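PDB 4H3D: 3-dehydroquinate dehydratase from Clostridium difficile, which catalyses the cis-dehydration of 3-dehydroquinate to 3-dehydroshikimate through an imine intermediate, the third step of the chorismate pathway. Local coordinates for residues B[4-8]-B[196-202]; B[155-159]-B[190-195]; B[203-207]-B[224-229]. All coordinates share one frame; numbering follows the deposited sequence.

Interaction 1: residues B[4-8]-B[196-202]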
loop_
_atom_site.group_PDB
_atom_site.type_symbol
_atom_site.label_atom_id
_atom_site.label_comp_id
_atom_site.label_asym_id
_atom_site.label_seq_id
_atom_site.Cartn_x
_atom_site.Cartn_y
_atom_site.Cartn_z
ATOM N N MET B 4 1.474 -27.238 6.735
ATOM C CA MET B 4 2.119 -26.240 5.865
ATOM C C MET B 4 1.141 -26.017 4.698
ATOM O O MET B 4 -0.061 -26.320 4.822
ATOM C CB MET B 4 3.487 -26.761 5.385
ATOM C CG MET B 4 4.597 -25.681 5.232
ATOM S SD MET B 4 4.318 -24.346 4.041
ATOM C CE MET B 4 5.826 -23.385 4.259
ATOM N N LYS B 5 1.637 -25.496 3.578
ATOM C CA LYS B 5 0.784 -25.225 2.429
ATOM C C LYS B 5 1.384 -25.695 1.134
ATOM O O LYS B 5 2.599 -25.739 0.984
ATOM C CB LYS B 5 0.584 -23.726 2.272
ATOM C CG LYS B 5 0.038 -23.011 3.462
ATOM C CD LYS B 5 -0.209 -21.547 3.096
ATOM C CE LYS B 5 -0.729 -20.756 4.258
ATOM N NZ LYS B 5 -0.976 -19.374 3.826
ATOM N N ARG B 6 0.520 -26.034 0.183
ATOM C CA ARG B 6 0.953 -26.416 -1.144
ATOM C C ARG B 6 1.282 -25.148 -1.921
ATOM O O ARG B 6 0.743 -24.072 -1.634
ATOM C CB ARG B 6 -0.159 -27.198 -1.857
ATOM C CG ARG B 6 -1.507 -26.531 -1.739
ATOM C CD ARG B 6 -2.691 -27.474 -1.987
ATOM N NE ARG B 6 -3.184 -27.460 -3.363
ATOM C CZ ARG B 6 -4.351 -27.983 -3.727
ATOM N NH1 ARG B 6 -5.123 -28.560 -2.820
ATOM N NH2 ARG B 6 -4.746 -27.929 -4.989
ATOM N N LYS B 7 2.201 -25.264 -2.871
ATOM C CA LYS B 7 2.518 -24.152 -3.763
ATOM C C LYS B 7 1.824 -24.538 -5.051
ATOM O O LYS B 7 1.512 -25.718 -5.263
ATOM C CB LYS B 7 4.032 -23.980 -3.980
ATOM C CG LYS B 7 4.741 -23.056 -2.957
ATOM C CD LYS B 7 4.813 -23.639 -1.551
ATOM C CE LYS B 7 5.346 -22.605 -0.520
ATOM N NZ LYS B 7 6.700 -22.058 -0.859
ATOM N N VAL B 8 1.540 -23.570 -5.901
ATOM C CA VAL B 8 0.905 -23.875 -7.170
ATOM C C VAL B 8 1.872 -23.508 -8.287
ATOM O O VAL B 8 2.145 -22.340 -8.500
ATOM C CB VAL B 8 -0.411 -23.135 -7.329
ATOM C CG1 VAL B 8 -0.994 -23.393 -8.700
ATOM C CG2 VAL B 8 -1.380 -23.558 -6.252
ATOM N N PHE B 196 -4.986 -16.764 5.415
ATOM C CA PHE B 196 -3.594 -17.100 5.169
ATOM C C PHE B 196 -2.953 -17.805 6.356
ATOM O O PHE B 196 -2.290 -18.844 6.204
ATOM C CB PHE B 196 -2.797 -15.809 4.855
ATOM C CG PHE B 196 -1.351 -16.049 4.505
ATOM C CD1 PHE B 196 -0.974 -16.337 3.187
ATOM C CD2 PHE B 196 -0.367 -15.972 5.475
ATOM C CE1 PHE B 196 0.353 -16.548 2.851
ATOM C CE2 PHE B 196 0.972 -16.189 5.153
ATOM C CZ PHE B 196 1.332 -16.479 3.825
ATOM N N LYS B 197 -3.171 -17.259 7.537
ATOM C CA LYS B 197 -2.531 -17.767 8.743
ATOM C C LYS B 197 -3.162 -18.992 9.395
ATOM O O LYS B 197 -2.444 -19.877 9.857
ATOM C CB LYS B 197 -2.447 -16.666 9.785
ATOM C CG LYS B 197 -1.309 -15.689 9.590
ATOM C CD LYS B 197 -1.226 -14.790 10.799
ATOM C CE LYS B 197 0.124 -14.164 10.954
ATOM N NZ LYS B 197 0.163 -13.323 12.209
ATOM N N ILE B 198 -4.492 -19.041 9.412
ATOM C CA ILE B 198 -5.228 -20.063 10.152
ATOM C C ILE B 198 -5.874 -21.171 9.330
ATOM O O ILE B 198 -5.734 -22.347 9.683
ATOM C CB ILE B 198 -6.353 -19.393 10.992
ATOM C CG1 ILE B 198 -5.762 -18.301 11.893
ATOM C CG2 ILE B 198 -7.113 -20.437 11.837
ATOM C CD1 ILE B 198 -6.796 -17.466 12.570
ATOM N N TYR B 199 -6.557 -20.813 8.232
ATOM C CA TYR B 199 -7.354 -21.798 7.472
ATOM C C TYR B 199 -6.824 -22.295 6.139
ATOM O O TYR B 199 -7.162 -23.390 5.728
ATOM C CB TYR B 199 -8.758 -21.239 7.231
ATOM C CG TYR B 199 -9.484 -20.903 8.492
ATOM C CD1 TYR B 199 -9.974 -21.908 9.312
ATOM C CD2 TYR B 199 -9.682 -19.586 8.877
ATOM C CE1 TYR B 199 -10.640 -21.613 10.475
ATOM C CE2 TYR B 199 -10.351 -19.280 10.047
ATOM C CZ TYR B 199 -10.830 -20.303 10.841
ATOM O OH TYR B 199 -11.493 -20.026 12.011
ATOM N N ALA B 200 -6.007 -21.501 5.462
ATOM C CA ALA B 200 -5.533 -21.861 4.141
ATOM C C ALA B 200 -4.456 -22.943 4.121
ATOM O O ALA B 200 -3.508 -22.921 4.919
ATOM C CB ALA B 200 -5.026 -20.622 3.424
ATOM N N ASP B 201 -4.607 -23.905 3.215
ATOM C CA ASP B 201 -3.548 -24.886 3.007
ATOM C C ASP B 201 -3.042 -24.774 1.573
ATOM O O ASP B 201 -2.413 -25.680 1.064
ATOM C CB ASP B 201 -3.965 -26.310 3.389
ATOM C CG ASP B 201 -5.096 -26.861 2.544
ATOM O OD1 ASP B 201 -5.549 -26.213 1.566
ATOM O OD2 ASP B 201 -5.538 -27.978 2.882
ATOM N N ARG B 202 -3.336 -23.629 0.944
ATOM C CA ARG B 202 -2.902 -23.322 -0.426
ATOM C C ARG B 202 -2.919 -21.791 -0.601
ATOM O O ARG B 202 -3.445 -21.072 0.261
ATOM C CB ARG B 202 -3.835 -23.983 -1.432
ATOM C CG ARG B 202 -5.232 -23.396 -1.445
ATOM C CD ARG B 202 -6.223 -24.419 -1.975
ATOM N NE ARG B 202 -6.428 -25.522 -1.027
ATOM C CZ ARG B 202 -7.092 -26.647 -1.300
ATOM N NH1 ARG B 202 -7.230 -27.583 -0.370
ATOM N NH2 ARG B 202 -7.609 -26.846 -2.501
HETATM O O HOH W 1 -2.568 -18.921 1.788
#
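K5 reaches across the turn A200-R202, which carries the TIM barrel chain from helix 182-199 towards strand 205-208. This is the end of the barrel where the strands begin. The side chain is straight beyond CG, with chi2 to chi4 near 180°, and each atom meets the other segment in turn. CB lies 3.8 Å from D201 O. CG and CD run past A200 O. CE comes to 3.1 Å from F196 O. NZ donates a 2.8 Å hydrogen bond to F196 O. It also sits over one face of the F196 ring, 3.3 Å from the ring centroid, in a cation-pi contact. A water accepts from K5 NZ and donates to R202 O. The ammonium group is thus held by a carbonyl, a ring and a water. Back at the main chain, R6 N bonds to D201 O at 3.1 Å, from above the carbonyl plane. In one of its two conformers, R6 runs beside R202 and its NH2 pairs with D171. R202 NH2 bonds to A170 O. R202 turns its side to its neighbour: NE and NH1 both meet the single atom D201 OD1, at 2.8 Å and 2.9 Å, with OD1 in the guanidinium plane.

Interaction 2: residues B[155-159]-B[190-195]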
loop_
_atom_site.group_PDB
_atom_site.type_symbol
_atom_site.label_atom_id
_atom_site.label_comp_id
_atom_site.label_asym_id
_atom_site.label_seq_id
_atom_site.Cartn_x
_atom_site.Cartn_y
_atom_site.Cartn_z
ATOM N N LYS B 155 -15.820 -10.337 7.723
ATOM C CA LYS B 155 -14.615 -11.189 7.730
ATOM C C LYS B 155 -14.952 -12.691 7.675
ATOM O O LYS B 155 -14.445 -13.416 6.831
ATOM C CB LYS B 155 -13.796 -10.870 8.992
ATOM C CG LYS B 155 -12.558 -11.735 9.200
ATOM C CD LYS B 155 -11.751 -11.264 10.417
ATOM C CE LYS B 155 -12.483 -11.421 11.755
ATOM N NZ LYS B 155 -12.672 -12.848 12.167
ATOM N N GLU B 156 -15.831 -13.137 8.568
ATOM C CA GLU B 156 -16.185 -14.547 8.645
ATOM C C GLU B 156 -16.867 -15.051 7.372
ATOM O O GLU B 156 -16.696 -16.216 7.020
ATOM C CB GLU B 156 -16.976 -14.898 9.931
ATOM C CG GLU B 156 -17.932 -13.854 10.405
ATOM C CD GLU B 156 -17.222 -12.689 11.122
ATOM O OE1 GLU B 156 -16.529 -12.923 12.153
ATOM O OE2 GLU B 156 -17.375 -11.545 10.663
ATOM N N GLU B 157 -17.622 -14.179 6.686
ATOM C CA GLU B 157 -18.250 -14.550 5.411
ATOM C C GLU B 157 -17.174 -14.745 4.352
ATOM O O GLU B 157 -17.205 -15.703 3.599
ATOM C CB GLU B 157 -19.218 -13.471 4.924
ATOM C CG GLU B 157 -20.392 -13.218 5.831
ATOM C CD GLU B 157 -21.281 -12.125 5.283
ATOM O OE1 GLU B 157 -21.952 -12.370 4.250
ATOM O OE2 GLU B 157 -21.313 -11.028 5.896
ATOM N N ILE B 158 -16.228 -13.817 4.290
ATOM C CA ILE B 158 -15.122 -13.917 3.316
ATOM C C ILE B 158 -14.340 -15.229 3.572
ATOM O O ILE B 158 -14.114 -16.029 2.644
ATOM C CB ILE B 158 -14.207 -12.691 3.392
ATOM C CG1 ILE B 158 -14.974 -11.435 2.949
ATOM C CG2 ILE B 158 -12.970 -12.869 2.487
ATOM C CD1 ILE B 158 -14.234 -10.149 3.224
ATOM N N VAL B 159 -13.981 -15.472 4.832
ATOM C CA VAL B 159 -13.265 -16.698 5.178
ATOM C C VAL B 159 -14.099 -17.947 4.825
ATOM O O VAL B 159 -13.544 -18.934 4.331
ATOM C CB VAL B 159 -12.837 -16.730 6.675
ATOM C CG1 VAL B 159 -12.288 -18.114 7.048
ATOM C CG2 VAL B 159 -11.797 -15.646 6.967
ATOM N N GLU B 190 -7.907 -7.965 6.632
ATOM C CA GLU B 190 -7.975 -8.770 7.868
ATOM C C GLU B 190 -8.410 -10.226 7.579
ATOM O O GLU B 190 -7.838 -11.190 8.122
ATOM C CB GLU B 190 -8.957 -8.138 8.866
ATOM C CG GLU B 190 -9.001 -8.875 10.229
ATOM C CD GLU B 190 -10.126 -8.394 11.139
ATOM O OE1 GLU B 190 -10.107 -8.754 12.341
ATOM O OE2 GLU B 190 -11.039 -7.682 10.648
ATOM N N ALA B 191 -9.432 -10.366 6.743
ATOM C CA ALA B 191 -9.939 -11.670 6.320
ATOM C C ALA B 191 -8.862 -12.424 5.561
ATOM O O ALA B 191 -8.647 -13.611 5.792
ATOM C CB ALA B 191 -11.186 -11.495 5.454
ATOM N N THR B 192 -8.168 -11.722 4.664
ATOM C CA THR B 192 -7.081 -12.311 3.888
ATOM C C THR B 192 -6.020 -12.926 4.803
ATOM O O THR B 192 -5.627 -14.081 4.627
ATOM C CB THR B 192 -6.403 -11.255 2.981
ATOM O OG1 THR B 192 -7.363 -10.712 2.054
ATOM C CG2 THR B 192 -5.231 -11.849 2.220
ATOM N N ASN B 193 -5.582 -12.163 5.796
ATOM C CA ASN B 193 -4.515 -12.640 6.654
ATOM C C ASN B 193 -4.967 -13.749 7.601
ATOM O O ASN B 193 -4.194 -14.670 7.898
ATOM C CB ASN B 193 -3.864 -11.497 7.414
ATOM C CG ASN B 193 -2.539 -11.902 8.029
ATOM O OD1 ASN B 193 -2.418 -11.957 9.220
ATOM N ND2 ASN B 193 -1.557 -12.243 7.190
ATOM N N GLU B 194 -6.198 -13.667 8.075
ATOM C CA GLU B 194 -6.745 -14.728 8.932
ATOM C C GLU B 194 -6.801 -16.050 8.158
ATOM O O GLU B 194 -6.412 -17.100 8.672
ATOM C CB GLU B 194 -8.125 -14.339 9.456
ATOM C CG GLU B 194 -8.762 -15.391 10.346
ATOM C CD GLU B 194 -9.971 -14.857 11.108
ATOM O OE1 GLU B 194 -9.881 -13.738 11.674
ATOM O OE2 GLU B 194 -10.998 -15.569 11.158
ATOM N N MET B 195 -7.248 -15.982 6.907
ATOM C CA MET B 195 -7.300 -17.148 6.047
ATOM C C MET B 195 -5.875 -17.664 5.829
ATOM O O MET B 195 -5.588 -18.843 6.046
ATOM C CB MET B 195 -7.933 -16.784 4.704
ATOM C CG MET B 195 -8.159 -17.954 3.773
ATOM S SD MET B 195 -9.468 -19.042 4.380
ATOM C CE MET B 195 -9.253 -20.433 3.259
HETATM O O HOH W 2 -13.423 -15.867 10.569
#
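K155 and E194 form a salt bridge between helix 155-167 and helix 182-199, two neighbouring outer helices of the TIM barrel. K155 NZ lies 3.0 Å from E194 OE1. It comes from the syn side, 19° out of the carboxylate plane. A weak bond also runs from NZ to E194 OE2. The lysine chain leaves its helix with CG opposite the backbone N (chi1 176°), then bends at chi3 and chi4. The bends curl the amine round to the glutamate, and the two side chains meet at about a right angle. On the way, K155 CG passes over A191, and K155 CD packs 3.4 Å from E190 CD. The E190 carboxylate itself pairs with K183 of the second subunit.

Below the polar end the contact is apolar. I158 CG2 lies 3.7 Å from A191 CB. V159 straddles the next turn: its CG2 faces A191 O, and its CG1 touches M195 SD at 4.0 Å. The helices come close here, K155 CA 4.9 Å from A191 CA, which the small A191 side chain probably permits. The segment axes approach to 8.9 Å and cross at -50°.

Further out, Y199 packs on both V159 and E194. M195 also rests on L162, C163 and Q166 of helix 155-167, and on I204 on its inner side. A water donates to E194 OE2 at 2.5 Å and accepts a weak bond from K155 NZ. E156 OE1 stands 3.9 Å from K155 NZ, a long salt bridge. With E194 bound, E156 at long range and E190 nearby, the K155 amine probably stays protonated, and its charge should ease the repulsion between E194 and E156.

Interaction 3: residues B[203-207]-B[224-229]. With SHL (5-hydroxy-6-methyl-4-oxo-4H-pyran-2-carboxylic acid), chain I.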
loop_
_atom_site.group_PDB
_atom_site.type_symbol
_atom_site.label_atom_id
_atom_site.label_comp_id
_atom_site.label_asym_id
_atom_site.label_seq_id
_atom_site.Cartn_x
_atom_site.Cartn_y
_atom_site.Cartn_z
ATOM N N PRO B 203 -2.354 -21.292 -1.710
ATOM C CA PRO B 203 -2.346 -19.841 -1.867
ATOM C C PRO B 203 -3.734 -19.326 -2.201
ATOM O O PRO B 203 -4.545 -20.059 -2.787
ATOM C CB PRO B 203 -1.371 -19.605 -3.032
ATOM C CG PRO B 203 -0.719 -20.969 -3.296
ATOM C CD PRO B 203 -1.731 -21.964 -2.855
ATOM N N ILE B 204 -3.997 -18.086 -1.797
ATOM C CA ILE B 204 -5.260 -17.429 -2.030
ATOM C C ILE B 204 -5.021 -16.103 -2.718
ATOM O O ILE B 204 -3.901 -15.550 -2.678
ATOM C CB ILE B 204 -6.056 -17.200 -0.725
ATOM C CG1 ILE B 204 -5.329 -16.206 0.194
ATOM C CG2 ILE B 204 -6.287 -18.566 0.008
ATOM C CD1 ILE B 204 -6.060 -15.886 1.470
ATOM N N ILE B 205 -6.076 -15.616 -3.369
ATOM C CA ILE B 205 -6.077 -14.374 -4.117
ATOM C C ILE B 205 -7.230 -13.520 -3.614
ATOM O O ILE B 205 -8.383 -13.958 -3.635
ATOM C CB ILE B 205 -6.341 -14.641 -5.622
ATOM C CG1 ILE B 205 -5.325 -15.628 -6.192
ATOM C CG2 ILE B 205 -6.367 -13.322 -6.418
ATOM C CD1 ILE B 205 -5.787 -16.259 -7.563
ATOM N N THR B 206 -6.940 -12.299 -3.171
ATOM C CA THR B 206 -7.993 -11.403 -2.693
ATOM C C THR B 206 -7.742 -9.997 -3.120
ATOM O O THR B 206 -6.565 -9.588 -3.315
ATOM C CB THR B 206 -8.083 -11.356 -1.151
ATOM O OG1 THR B 206 -6.919 -10.690 -0.615
ATOM C CG2 THR B 206 -8.203 -12.786 -0.569
ATOM N N MET B 207 -8.822 -9.237 -3.282
ATOM C CA MET B 207 -8.718 -7.818 -3.594
ATOM C C MET B 207 -9.953 -7.055 -3.172
ATOM O O MET B 207 -11.053 -7.607 -3.073
ATOM C CB MET B 207 -8.475 -7.571 -5.083
ATOM C CG MET B 207 -9.680 -7.781 -5.952
ATOM S SD MET B 207 -9.305 -7.505 -7.692
ATOM C CE MET B 207 -8.060 -8.767 -7.976
ATOM N N GLY B 224 -1.076 -11.633 2.507
ATOM C CA GLY B 224 -1.303 -12.992 2.031
ATOM C C GLY B 224 -1.831 -13.236 0.638
ATOM O O GLY B 224 -1.904 -14.394 0.231
ATOM N N SER B 225 -2.218 -12.202 -0.111
ATOM C CA SER B 225 -2.719 -12.457 -1.460
ATOM C C SER B 225 -1.523 -12.842 -2.358
ATOM O O SER B 225 -0.499 -12.135 -2.400
ATOM C CB SER B 225 -3.500 -11.276 -2.033
ATOM O OG SER B 225 -4.024 -11.633 -3.311
ATOM N N ALA B 226 -1.665 -13.964 -3.049
ATOM C CA ALA B 226 -0.578 -14.558 -3.850
ATOM C C ALA B 226 -0.456 -14.044 -5.267
ATOM O O ALA B 226 0.595 -14.208 -5.895
ATOM C CB ALA B 226 -0.723 -16.097 -3.874
ATOM N N LEU B 227 -1.519 -13.416 -5.765
ATOM C CA LEU B 227 -1.576 -12.925 -7.142
ATOM C C LEU B 227 -2.266 -11.548 -7.164
ATOM O O LEU B 227 -3.288 -11.352 -6.491
ATOM C CB LEU B 227 -2.372 -13.926 -7.987
ATOM C CG LEU B 227 -2.342 -13.791 -9.500
ATOM C CD1 LEU B 227 -0.929 -13.970 -9.985
ATOM C CD2 LEU B 227 -3.240 -14.791 -10.160
ATOM N N THR B 228 -1.712 -10.603 -7.923
ATOM C CA THR B 228 -2.269 -9.278 -8.014
ATOM C C THR B 228 -2.422 -8.946 -9.504
ATOM O O THR B 228 -1.622 -9.382 -10.331
ATOM C CB THR B 228 -1.433 -8.242 -7.253
ATOM O OG1 THR B 228 -2.068 -6.962 -7.341
ATOM C CG2 THR B 228 -0.014 -8.174 -7.795
ATOM N N PHE B 229 -3.474 -8.211 -9.835
ATOM C CA PHE B 229 -3.795 -7.908 -11.223
ATOM C C PHE B 229 -3.490 -6.461 -11.607
ATOM O O PHE B 229 -3.929 -5.518 -10.951
ATOM C CB PHE B 229 -5.274 -8.227 -11.483
ATOM C CG PHE B 229 -5.596 -9.703 -11.418
ATOM C CD1 PHE B 229 -5.656 -10.364 -10.204
ATOM C CD2 PHE B 229 -5.841 -10.423 -12.570
ATOM C CE1 PHE B 229 -5.951 -11.738 -10.151
ATOM C CE2 PHE B 229 -6.140 -11.789 -12.517
ATOM C CZ PHE B 229 -6.191 -12.435 -11.303
HETATM O OAD SHL I . -8.188 -6.425 -11.139
HETATM C CAH SHL I . -9.431 -6.360 -10.964
HETATM O OAA SHL I . -10.013 -5.251 -10.855
HETATM C CAK SHL I . -10.184 -7.597 -10.894
HETATM O OAG SHL I . -9.468 -8.835 -11.018
HETATM C CAF SHL I . -10.198 -10.033 -11.149
HETATM C CAL SHL I . -9.521 -11.180 -11.402
HETATM C CAJ SHL I . -11.545 -9.947 -11.117
HETATM O OAC SHL I . -12.272 -11.052 -11.264
HETATM C CAI SHL I . -12.181 -8.752 -10.930
HETATM C CAE SHL I . -11.516 -7.596 -10.814
HETATM O OAB SHL I . -13.503 -8.712 -10.863
HETATM O O HOH W 3 -1.804 -16.960 -0.117
HETATM O O HOH W 4 -4.967 -9.381 -5.737
#
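M207 and F229 are turned towards each other by their first torsions. In one of its two modelled conformers, M207 has CG between the backbone N and the carbonyl carbon (chi1 74°), and a bend at chi3 brings CE to 3.6 Å from F229 CD1. F229 has CG opposite the carbonyl carbon (chi1 -68°), which sets its ring over the methyl carbon CAL of the bound comenic acid derivative. CAL is 3.5 Å above the ring plane. I205 CG2 comes to the ring edge, while in the same conformer M207 SD touches ligand atom CAK at 3.3 Å. Next to the ring, I205 and L227 lie side by side.

Two hydrogen bonds tie the segments together at I204 and T206. A226 N donates to I204 O at 2.8 Å. S225 OG takes the N-H of T206 in a nearly straight bond of 3.0 Å (171°). Farther along, the strands diverge, and a water donates to both T206 O and L227 O. K174, the Schiff-base lysine, makes a cation-pi contact with F229. Strands 205-208 and 227-229 are the seventh and eighth of the TIM barrel, and this seam closes the barrel beside its ligand pocket.

The three contacts follow one another along helix 182-199, the loop after it and strand 205-208. Their centres are 12 to 13 Å apart. Interactions 1 and 2 share the helix and are joined where A200 N meets M195 O at 2.8 Å, a probable hydrogen bond. Interaction 2 reaches interaction 3 through a probable hydrogen bond of 2.7 Å between T192 OG1 and T206 OG1. Interaction 1 reaches interaction 3 where F196 CD1 packs 3.6 Å from G224 CA. Interaction 3 alone touches the ligand, and its F229 side chain is about 4 Å from that of K174. The side chains of R202 and I158 stand about 11 and 10 Å from that of K174.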